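Side-chain contacts in proteasome chaperone 4 (Saccharomyces cerevisiae, PDB 2Z5B), which pairs with IRC25 as a heterodimeric chaperone that binds proteasome precursors and facilitates alpha-ring formation during assembly of the 20S proteasome: residues 97-102 / 135-140; 105-108 / 114-117; 29-32 / 38-41; 117-120 / 124-127. All coordinates share one frame; numbering follows the deposited sequence.

Contact 1. Residues 97-102 / 135-140; sequences RDMARH and LYILKK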
loop_
_atom_site.group_PDB
_atom_site.type_symbol
_atom_site.label_atom_id
_atom_site.label_comp_id
_atom_site.label_asym_id
_atom_site.label_seq_id
_atom_site.Cartn_x
_atom_site.Cartn_y
_atom_site.Cartn_z
ATOM N N ARG A 97 -9.237 4.178 13.766
ATOM C CA ARG A 97 -7.835 4.514 14.098
ATOM C C ARG A 97 -7.219 3.644 15.185
ATOM O O ARG A 97 -6.058 3.186 15.050
ATOM C CB ARG A 97 -7.674 5.994 14.491
ATOM C CG ARG A 97 -6.263 6.555 14.232
ATOM C CD ARG A 97 -6.062 7.955 14.823
ATOM N NE ARG A 97 -7.178 8.836 14.474
ATOM C CZ ARG A 97 -8.144 9.208 15.308
ATOM N NH1 ARG A 97 -8.154 8.792 16.576
ATOM N NH2 ARG A 97 -9.110 9.989 14.861
ATOM N N ASP A 98 -7.972 3.437 16.272
ATOM C CA ASP A 98 -7.543 2.546 17.370
ATOM C C ASP A 98 -7.161 1.181 16.833
ATOM O O ASP A 98 -6.106 0.646 17.165
ATOM C CB ASP A 98 -8.638 2.379 18.444
ATOM C CG ASP A 98 -8.763 3.596 19.354
ATOM O OD1 ASP A 98 -7.976 4.572 19.184
ATOM O OD2 ASP A 98 -9.670 3.580 20.221
ATOM N N MET A 99 -8.031 0.613 15.999
ATOM C CA MET A 99 -7.806 -0.732 15.481
ATOM C C MET A 99 -6.537 -0.820 14.635
ATOM O O MET A 99 -5.733 -1.735 14.830
ATOM C CB MET A 99 -9.004 -1.211 14.660
ATOM C CG MET A 99 -8.767 -2.543 13.966
ATOM S SD MET A 99 -8.372 -3.861 15.137
ATOM C CE MET A 99 -10.031 -4.119 15.719
ATOM N N ALA A 100 -6.393 0.118 13.693
ATOM C CA ALA A 100 -5.250 0.151 12.769
ATOM C C ALA A 100 -3.957 0.399 13.522
ATOM O O ALA A 100 -2.936 -0.222 13.234
ATOM C CB ALA A 100 -5.457 1.231 11.717
ATOM N N ARG A 101 -4.015 1.300 14.508
ATOM C CA ARG A 101 -2.858 1.598 15.362
ATOM C C ARG A 101 -2.436 0.383 16.148
ATOM O O ARG A 101 -1.276 0.007 16.102
ATOM C CB ARG A 101 -3.154 2.751 16.329
ATOM C CG ARG A 101 -2.002 3.040 17.303
ATOM C CD ARG A 101 -2.313 4.309 18.108
ATOM N NE ARG A 101 -3.637 4.261 18.761
ATOM C CZ ARG A 101 -3.896 3.725 19.952
ATOM N NH1 ARG A 101 -2.940 3.150 20.683
ATOM N NH2 ARG A 101 -5.130 3.764 20.421
ATOM N N HIS A 102 -3.379 -0.217 16.879
ATOM C CA HIS A 102 -3.096 -1.427 17.654
ATOM C C HIS A 102 -2.583 -2.558 16.791
ATOM O O HIS A 102 -1.612 -3.223 17.158
ATOM C CB HIS A 102 -4.330 -1.903 18.418
ATOM C CG HIS A 102 -4.657 -1.063 19.614
ATOM N ND1 HIS A 102 -5.947 -0.850 20.039
ATOM C CD2 HIS A 102 -3.861 -0.374 20.467
ATOM C CE1 HIS A 102 -5.940 -0.060 21.099
ATOM N NE2 HIS A 102 -4.685 0.242 21.383
ATOM N N LEU A 135 -10.428 -7.055 20.624
ATOM C CA LEU A 135 -9.414 -8.046 21.029
ATOM C C LEU A 135 -9.423 -9.292 20.135
ATOM O O LEU A 135 -8.368 -9.820 19.791
ATOM C CB LEU A 135 -9.607 -8.462 22.507
ATOM C CG LEU A 135 -8.698 -9.565 23.068
ATOM C CD1 LEU A 135 -7.326 -9.023 23.436
ATOM C CD2 LEU A 135 -9.311 -10.271 24.313
ATOM N N TYR A 136 -10.614 -9.777 19.802
ATOM C CA TYR A 136 -10.765 -10.906 18.878
ATOM C C TYR A 136 -10.058 -10.635 17.552
ATOM O O TYR A 136 -9.342 -11.492 17.044
ATOM C CB TYR A 136 -12.243 -11.166 18.606
ATOM C CG TYR A 136 -12.501 -12.229 17.574
ATOM C CD1 TYR A 136 -12.425 -13.584 17.909
ATOM C CD2 TYR A 136 -12.840 -11.890 16.270
ATOM C CE1 TYR A 136 -12.672 -14.575 16.966
ATOM C CE2 TYR A 136 -13.079 -12.867 15.323
ATOM C CZ TYR A 136 -13.004 -14.208 15.680
ATOM O OH TYR A 136 -13.247 -15.179 14.741
ATOM N N ILE A 137 -10.278 -9.450 16.982
ATOM C CA ILE A 137 -9.733 -9.156 15.654
ATOM C C ILE A 137 -8.201 -9.164 15.712
ATOM O O ILE A 137 -7.538 -9.784 14.882
ATOM C CB ILE A 137 -10.271 -7.823 15.081
ATOM C CG1 ILE A 137 -11.778 -7.914 14.797
ATOM C CG2 ILE A 137 -9.526 -7.442 13.802
ATOM C CD1 ILE A 137 -12.459 -6.575 14.567
ATOM N N LEU A 138 -7.640 -8.475 16.703
ATOM C CA LEU A 138 -6.194 -8.472 16.879
ATOM C C LEU A 138 -5.586 -9.873 17.037
ATOM O O LEU A 138 -4.636 -10.220 16.324
ATOM C CB LEU A 138 -5.788 -7.560 18.043
ATOM C CG LEU A 138 -6.177 -6.089 17.947
ATOM C CD1 LEU A 138 -6.050 -5.397 19.326
ATOM C CD2 LEU A 138 -5.325 -5.356 16.902
ATOM N N LYS A 139 -6.132 -10.681 17.953
ATOM C CA LYS A 139 -5.573 -12.033 18.185
ATOM C C LYS A 139 -5.687 -12.956 16.976
ATOM O O LYS A 139 -4.761 -13.713 16.675
ATOM C CB LYS A 139 -6.157 -12.684 19.452
ATOM C CG LYS A 139 -7.580 -13.225 19.344
ATOM C CD LYS A 139 -7.575 -14.764 19.251
ATOM C CE LYS A 139 -8.880 -15.361 19.763
ATOM N NZ LYS A 139 -8.912 -16.863 19.697
ATOM N N LYS A 140 -6.801 -12.880 16.259
ATOM C CA LYS A 140 -6.959 -13.723 15.079
ATOM C C LYS A 140 -5.958 -13.352 13.997
ATOM O O LYS A 140 -5.477 -14.221 13.273
ATOM C CB LYS A 140 -8.385 -13.680 14.519
ATOM C CG LYS A 140 -9.460 -14.334 15.437
ATOM C CD LYS A 140 -9.170 -15.792 15.830
ATOM C CE LYS A 140 -9.876 -16.774 14.902
ATOM N NZ LYS A 140 -9.862 -18.188 15.418
#

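Contact 2. Residues 105-108 / 114-117; sequences TIIS and PCYV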
loop_
_atom_site.group_PDB
_atom_site.type_symbol
_atom_site.label_atom_id
_atom_site.label_comp_id
_atom_site.label_asym_id
_atom_site.label_seq_id
_atom_site.Cartn_x
_atom_site.Cartn_y
_atom_site.Cartn_z
ATOM N N THR A 105 1.025 -1.751 15.539
ATOM C CA THR A 105 1.955 -1.704 16.670
ATOM C C THR A 105 2.179 -3.082 17.278
ATOM O O THR A 105 3.314 -3.471 17.534
ATOM C CB THR A 105 1.483 -0.702 17.761
ATOM O OG1 THR A 105 1.228 0.573 17.153
ATOM C CG2 THR A 105 2.598 -0.473 18.799
ATOM N N ILE A 106 1.100 -3.828 17.497
ATOM C CA ILE A 106 1.223 -5.167 18.066
ATOM C C ILE A 106 1.919 -6.149 17.095
ATOM O O ILE A 106 2.759 -6.964 17.516
ATOM C CB ILE A 106 -0.137 -5.723 18.566
ATOM C CG1 ILE A 106 -0.628 -4.906 19.767
ATOM C CG2 ILE A 106 0.006 -7.185 19.017
ATOM C CD1 ILE A 106 -2.144 -4.810 19.877
ATOM N N ILE A 107 1.594 -6.062 15.806
ATOM C CA ILE A 107 2.271 -6.908 14.818
ATOM C C ILE A 107 3.771 -6.615 14.796
ATOM O O ILE A 107 4.583 -7.539 14.831
ATOM C CB ILE A 107 1.666 -6.784 13.402
ATOM C CG1 ILE A 107 0.235 -7.326 13.384
ATOM C CG2 ILE A 107 2.518 -7.543 12.380
ATOM C CD1 ILE A 107 -0.534 -7.006 12.117
ATOM N N SER A 108 4.128 -5.334 14.761
ATOM C CA SER A 108 5.529 -4.931 14.730
ATOM C C SER A 108 6.280 -5.430 15.976
ATOM O O SER A 108 7.381 -5.968 15.864
ATOM C CB SER A 108 5.636 -3.419 14.585
ATOM O OG SER A 108 6.987 -3.033 14.431
ATOM N N PRO A 114 9.050 -3.986 10.532
ATOM C CA PRO A 114 8.101 -2.921 10.240
ATOM C C PRO A 114 6.783 -3.544 9.750
ATOM O O PRO A 114 6.785 -4.695 9.285
ATOM C CB PRO A 114 8.785 -2.112 9.131
ATOM C CG PRO A 114 10.221 -2.634 9.058
ATOM C CD PRO A 114 10.168 -4.027 9.569
ATOM N N CYS A 115 5.687 -2.799 9.909
ATOM C CA CYS A 115 4.349 -3.267 9.551
ATOM C C CYS A 115 3.537 -2.107 9.004
ATOM O O CYS A 115 3.555 -1.012 9.581
ATOM C CB CYS A 115 3.612 -3.835 10.792
ATOM S SG CYS A 115 2.003 -4.616 10.421
ATOM N N TYR A 116 2.830 -2.368 7.906
ATOM C CA TYR A 116 1.880 -1.458 7.323
ATOM C C TYR A 116 0.526 -2.135 7.474
ATOM O O TYR A 116 0.363 -3.300 7.096
ATOM C CB TYR A 116 2.157 -1.243 5.834
ATOM C CG TYR A 116 3.454 -0.534 5.523
ATOM C CD1 TYR A 116 4.676 -1.215 5.565
ATOM C CD2 TYR A 116 3.456 0.811 5.153
ATOM C CE1 TYR A 116 5.864 -0.570 5.264
ATOM C CE2 TYR A 116 4.645 1.459 4.834
ATOM C CZ TYR A 116 5.835 0.757 4.904
ATOM O OH TYR A 116 7.018 1.379 4.617
ATOM N N VAL A 117 -0.447 -1.411 8.019
ATOM C CA VAL A 117 -1.784 -1.986 8.181
ATOM C C VAL A 117 -2.842 -1.118 7.512
ATOM O O VAL A 117 -2.903 0.081 7.730
ATOM C CB VAL A 117 -2.142 -2.171 9.681
ATOM C CG1 VAL A 117 -3.611 -2.425 9.871
ATOM C CG2 VAL A 117 -1.382 -3.336 10.253
#

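Contact 3. Residues 29-32 / 38-41; sequences TLPA and KIPI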
loop_
_atom_site.group_PDB
_atom_site.type_symbol
_atom_site.label_atom_id
_atom_site.label_comp_id
_atom_site.label_asym_id
_atom_site.label_seq_id
_atom_site.Cartn_x
_atom_site.Cartn_y
_atom_site.Cartn_z
ATOM N N THR A 29 0.970 -9.269 2.940
ATOM C CA THR A 29 2.248 -9.417 2.249
ATOM C C THR A 29 3.328 -9.653 3.299
ATOM O O THR A 29 3.480 -8.865 4.235
ATOM C CB THR A 29 2.595 -8.207 1.384
ATOM O OG1 THR A 29 1.516 -7.946 0.476
ATOM C CG2 THR A 29 3.930 -8.451 0.622
ATOM N N LEU A 30 4.056 -10.755 3.124
ATOM C CA LEU A 30 4.907 -11.326 4.154
ATOM C C LEU A 30 6.279 -11.724 3.613
ATOM O O LEU A 30 6.383 -12.136 2.448
ATOM C CB LEU A 30 4.235 -12.585 4.732
ATOM C CG LEU A 30 2.836 -12.465 5.348
ATOM C CD1 LEU A 30 2.261 -13.824 5.668
ATOM C CD2 LEU A 30 2.895 -11.602 6.615
ATOM N N PRO A 31 7.333 -11.601 4.445
ATOM C CA PRO A 31 8.624 -12.224 4.115
ATOM C C PRO A 31 8.426 -13.718 3.930
ATOM O O PRO A 31 7.723 -14.346 4.734
ATOM C CB PRO A 31 9.476 -11.971 5.370
ATOM C CG PRO A 31 8.501 -11.600 6.446
ATOM C CD PRO A 31 7.387 -10.891 5.735
ATOM N N ALA A 32 9.013 -14.275 2.873
ATOM C CA ALA A 32 8.906 -15.713 2.595
ATOM C C ALA A 32 9.784 -16.510 3.549
ATOM O O ALA A 32 9.479 -17.664 3.882
ATOM C CB ALA A 32 9.291 -16.004 1.171
ATOM N N LYS A 38 14.236 -7.026 8.092
ATOM C CA LYS A 38 14.131 -5.833 7.257
ATOM C C LYS A 38 12.889 -5.757 6.364
ATOM O O LYS A 38 12.459 -4.665 5.990
ATOM C CB LYS A 38 15.379 -5.731 6.377
ATOM C CG LYS A 38 15.798 -4.301 6.068
ATOM C CD LYS A 38 17.246 -4.228 5.580
ATOM C CE LYS A 38 17.946 -2.960 6.104
ATOM N NZ LYS A 38 17.081 -1.735 6.064
ATOM N N ILE A 39 12.339 -6.910 6.004
ATOM C CA ILE A 39 11.182 -6.963 5.121
ATOM C C ILE A 39 9.910 -6.697 5.936
ATOM O O ILE A 39 9.639 -7.415 6.893
ATOM C CB ILE A 39 11.103 -8.313 4.369
ATOM C CG1 ILE A 39 12.284 -8.441 3.390
ATOM C CG2 ILE A 39 9.756 -8.454 3.643
ATOM C CD1 ILE A 39 12.464 -9.827 2.789
ATOM N N PRO A 40 9.153 -5.648 5.568
ATOM C CA PRO A 40 7.931 -5.283 6.289
ATOM C C PRO A 40 6.780 -6.236 6.055
ATOM O O PRO A 40 6.693 -6.850 5.001
ATOM C CB PRO A 40 7.558 -3.913 5.700
ATOM C CG PRO A 40 8.732 -3.492 4.877
ATOM C CD PRO A 40 9.426 -4.719 4.460
ATOM N N ILE A 41 5.890 -6.338 7.040
ATOM C CA ILE A 41 4.601 -6.998 6.841
ATOM C C ILE A 41 3.650 -5.900 6.395
ATOM O O ILE A 41 3.690 -4.786 6.924
ATOM C CB ILE A 41 4.090 -7.644 8.151
ATOM C CG1 ILE A 41 4.909 -8.888 8.490
ATOM C CG2 ILE A 41 2.613 -8.030 8.067
ATOM C CD1 ILE A 41 4.762 -9.318 9.928
#

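Contact 4. Residues 117-120 / 124-127; sequences VTWS and SEDP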
loop_
_atom_site.group_PDB
_atom_site.type_symbol
_atom_site.label_atom_id
_atom_site.label_comp_id
_atom_site.label_asym_id
_atom_site.label_seq_id
_atom_site.Cartn_x
_atom_site.Cartn_y
_atom_site.Cartn_z
ATOM N N VAL A 117 -0.447 -1.411 8.019
ATOM C CA VAL A 117 -1.784 -1.986 8.181
ATOM C C VAL A 117 -2.842 -1.118 7.512
ATOM O O VAL A 117 -2.903 0.081 7.730
ATOM C CB VAL A 117 -2.142 -2.171 9.681
ATOM C CG1 VAL A 117 -3.611 -2.425 9.871
ATOM C CG2 VAL A 117 -1.382 -3.336 10.253
ATOM N N THR A 118 -3.683 -1.739 6.699
ATOM C CA THR A 118 -4.853 -1.068 6.181
ATOM C C THR A 118 -6.100 -1.618 6.840
ATOM O O THR A 118 -6.281 -2.833 6.854
ATOM C CB THR A 118 -5.004 -1.343 4.662
ATOM O OG1 THR A 118 -3.888 -0.768 3.963
ATOM C CG2 THR A 118 -6.285 -0.742 4.143
ATOM N N TRP A 119 -6.986 -0.732 7.309
ATOM C CA TRP A 119 -8.323 -1.155 7.686
ATOM C C TRP A 119 -9.273 -0.858 6.520
ATOM O O TRP A 119 -9.405 0.282 6.083
ATOM C CB TRP A 119 -8.838 -0.574 9.030
ATOM C CG TRP A 119 -10.230 -1.155 9.293
ATOM C CD1 TRP A 119 -11.411 -0.604 8.922
ATOM C CD2 TRP A 119 -10.544 -2.438 9.870
ATOM N NE1 TRP A 119 -12.451 -1.447 9.255
ATOM C CE2 TRP A 119 -11.943 -2.580 9.835
ATOM C CE3 TRP A 119 -9.771 -3.479 10.417
ATOM C CZ2 TRP A 119 -12.601 -3.712 10.351
ATOM C CZ3 TRP A 119 -10.419 -4.604 10.923
ATOM C CH2 TRP A 119 -11.815 -4.715 10.888
ATOM N N SER A 120 -9.857 -1.925 5.994
ATOM C CA SER A 120 -10.766 -1.892 4.857
ATOM C C SER A 120 -12.194 -1.941 5.390
ATOM O O SER A 120 -12.562 -2.892 6.069
ATOM C CB SER A 120 -10.499 -3.117 3.954
ATOM O OG SER A 120 -11.545 -3.283 3.000
ATOM N N SER A 124 -21.133 -1.241 4.276
ATOM C CA SER A 124 -22.154 -1.421 5.325
ATOM C C SER A 124 -21.638 -1.332 6.763
ATOM O O SER A 124 -22.419 -1.392 7.724
ATOM C CB SER A 124 -22.820 -2.783 5.150
ATOM O OG SER A 124 -21.860 -3.797 5.378
ATOM N N GLU A 125 -20.324 -1.195 6.902
ATOM C CA GLU A 125 -19.683 -1.219 8.210
ATOM C C GLU A 125 -20.275 -0.269 9.237
ATOM O O GLU A 125 -20.431 0.931 8.994
ATOM C CB GLU A 125 -18.205 -0.892 8.051
ATOM C CG GLU A 125 -17.411 -1.041 9.303
ATOM C CD GLU A 125 -15.983 -0.712 9.033
ATOM O OE1 GLU A 125 -15.663 0.493 8.967
ATOM O OE2 GLU A 125 -15.207 -1.665 8.825
ATOM N N ASP A 126 -20.562 -0.829 10.405
ATOM C CA ASP A 126 -20.780 -0.059 11.612
ATOM C C ASP A 126 -19.489 -0.212 12.450
ATOM O O ASP A 126 -19.249 -1.276 13.013
ATOM C CB ASP A 126 -21.999 -0.635 12.351
ATOM C CG ASP A 126 -22.205 -0.039 13.726
ATOM O OD1 ASP A 126 -21.527 0.953 14.079
ATOM O OD2 ASP A 126 -23.059 -0.591 14.465
ATOM N N PRO A 127 -18.646 0.833 12.525
ATOM C CA PRO A 127 -17.402 0.663 13.298
ATOM C C PRO A 127 -17.539 0.319 14.804
ATOM O O PRO A 127 -16.537 -0.039 15.425
ATOM C CB PRO A 127 -16.673 1.997 13.108
ATOM C CG PRO A 127 -17.252 2.591 11.881
ATOM C CD PRO A 127 -18.722 2.171 11.922
HETATM O O HOH W 1 -14.921 -3.858 7.088
#

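Contact 1. Residues 97-102 / 135-140
Helices 94-111 and 134-149 lie side by side on one face of the mixed beta-sheet, and here Met99 and His102 of the first meet Ile137 and Leu138 of the second. The two short segments run nearly in the same direction, with their axes 10.7 Å apart at closest approach and crossing at -27°, a wide spacing that side chains have to bridge. Met99 does most of this. Its CG stands anti to the backbone N (chi1 174°), and the chain then bends at chi2 and chi3, which carries the thioether across to the other helix. The terminal methyl CE of Met99 lies 3.6 Å from CD1 of Ile137, the two side chains crossing at about a right angle. Met99 and Leu138 instead lie alongside each other, head to tail, with SD of Met99 3.8 Å from CD2 of Leu138. That same methyl, CD2 of Leu138, also packs 3.9 Å from CB of His102, while the imidazole turns from Leu138 and hydrogen-bonds through ND1 to NE2 of His134. An alanine in place of Met99 is likely to open a gap between the helices, leaving CD1 of Ile137 and CD2 of Leu138 without their methyl and sulfur neighbours. On the sheet side, Met99 and Ile137 both pack on Trp119 of strand 115-121, completing the apolar helix-helix and helix-sheet packing of a two-layer alpha/beta fold.

Contact 2. Residues 105-108 / 114-117
Ile107 points from its helix toward strand 115-121, and Cys115 points back at it from the strand, so that the thiol sulfur settles against the branched part of the isoleucine. CG2 of Ile107 comes 3.6 Å from SG of Cys115, and the branch carbon CB of Ile107 is almost as near, at 3.7 Å from the same SG. The longer arm reaches round as well: CD1 of Ile107 stands 3.9 Å from SG of Cys115, which means that one sulfur touches the isoleucine at three carbons. The cysteine torsion favours this: SG of Cys115 is anti to its own backbone N (chi1 -174°), which extends it toward the helix. CD1 of Ile107 goes on to meet CG2 of Val117 at 4.2 Å, a looser touch two residues further along the strand.

Cys115 and Val117 alternate with Tyr116, as expected of a beta-strand, so they face the helical layer while Tyr116 lies on the other side of the sheet, where it packs on Leu101 of the partner chain YLR021W. Helix 94-111 and strand 115-121 are the second and third parts of a beta-alpha-beta crossover that starts at strand 83-87, the chain turning back along its helix.

Nearer this turn, Ser108 is set beside the strand, its CB 4.3 Å from CB of Cys115. OG of Ser108 comes no nearer to Pro114 than 4.3 Å from its CA, and is hydrogen-bonded to the carbonyl O of Arg113 in the turn. Leu142 and Leu145 of helix 134-149 also pack on Ile107.

Contact 3. Residues 29-32 / 38-41
Apolar packing carries most of the contact, in two patches. In the first, Pro31 and Ile39 point toward each other and overlap side by side, running opposite ways, the ring carbon CB of Pro31 lying 3.9 Å from the branch methyl CG2 of Ile39. CD on the same proline ring is 4.0 Å from CG2 of Ile39, so this one methyl lies against two corners of the ring. In the second, CB of Leu30 points away from the facing segment, yet the end of the side chain returns: with CG beside the backbone N (chi1 -58°), CD2 of Leu30 meets CG1 of Ile41 at 3.9 Å and CG2 of Ile41 equally closely. CD of Pro31 also approaches CG1 of Ile41, at 4.2 Å, joining the patches.

The segments lie at the closed end of the beta-hairpin made by strands 24-31 and 41-47. Helix 134-149 packs on this pair, with Leu145 against Leu30 and Leu149 against both Pro31 and Ile41.

Backbone polar contact across the pair is a CA-H...O interaction: CA of Ile41 lies 3.4 Å from the carbonyl O of Thr29, with an angle of 143° at the hydrogen. Classical hydrogen bonds go to other partners. In the chain of YLR021W, Gln41 NE2 bonds to Thr29 OG1 and Arg43 NH1 to Pro40 O, so this end of the sheet also forms part of the heterodimer interface.

Contact 4. Residues 117-120 / 124-127
OE2 of Glu125 accepts two hydrogen bonds, one from the indole of Trp119 and one from a bound water. NE1 of Trp119 donates to OE2 of Glu125 over 2.8 Å, with an N-H...O angle of 157°. The oxygen sits at the ring's edge, close to its plane, and is met on the syn side but tilted 23° out of the carboxylate plane. The water donates to the same OE2 of Glu125 and also to the strand backbone, where the water oxygen is 2.7 Å from the carbonyl O of Ser120, tying that backbone to the acid as well. Glu125 spans the distance from its loop because CG lies anti to the backbone N (chi1 -173°) and the chain stays extended beyond it. Its other oxygen, OE1, is hydrogen-bonded to Ser121 OG, which fixes the carboxylate from a second direction. A phenylalanine in place of Trp119 has no N-H to offer OE2, and the carboxylate, held then by the water and Ser121, is likely to be freer to turn. The bond links strand 115-121 to the loop before helix 128-132, while the Trp119 ring packs against Met99 of helix 94-111 and meets Phe47 of strand 41-47 edge-to-face.

In the fold
Contact 3 closes first along the chain; contacts 2 and 4 are nested inside the loop closed by contact 1. Helix 94-111 serves contacts 1 and 2, whose centres are 11 Å apart, and strand 115-121 serves contacts 2 and 4, about 17 Å apart between centres and sharing Val117. Contact 3 lies about 23 Å from contact 4, centre to centre, on opposite sides of the chain's centre, yet both reach the same mixed sheet. Ile41 pairs with Pro114 and Tyr116 to couple contacts 3 and 2, and Trp119 couples contacts 4 and 1. Contact 1 joins two helices, contact 2 helix to sheet, and contacts 3 and 4 loops to strands; the sheet's other face meets the partner chain.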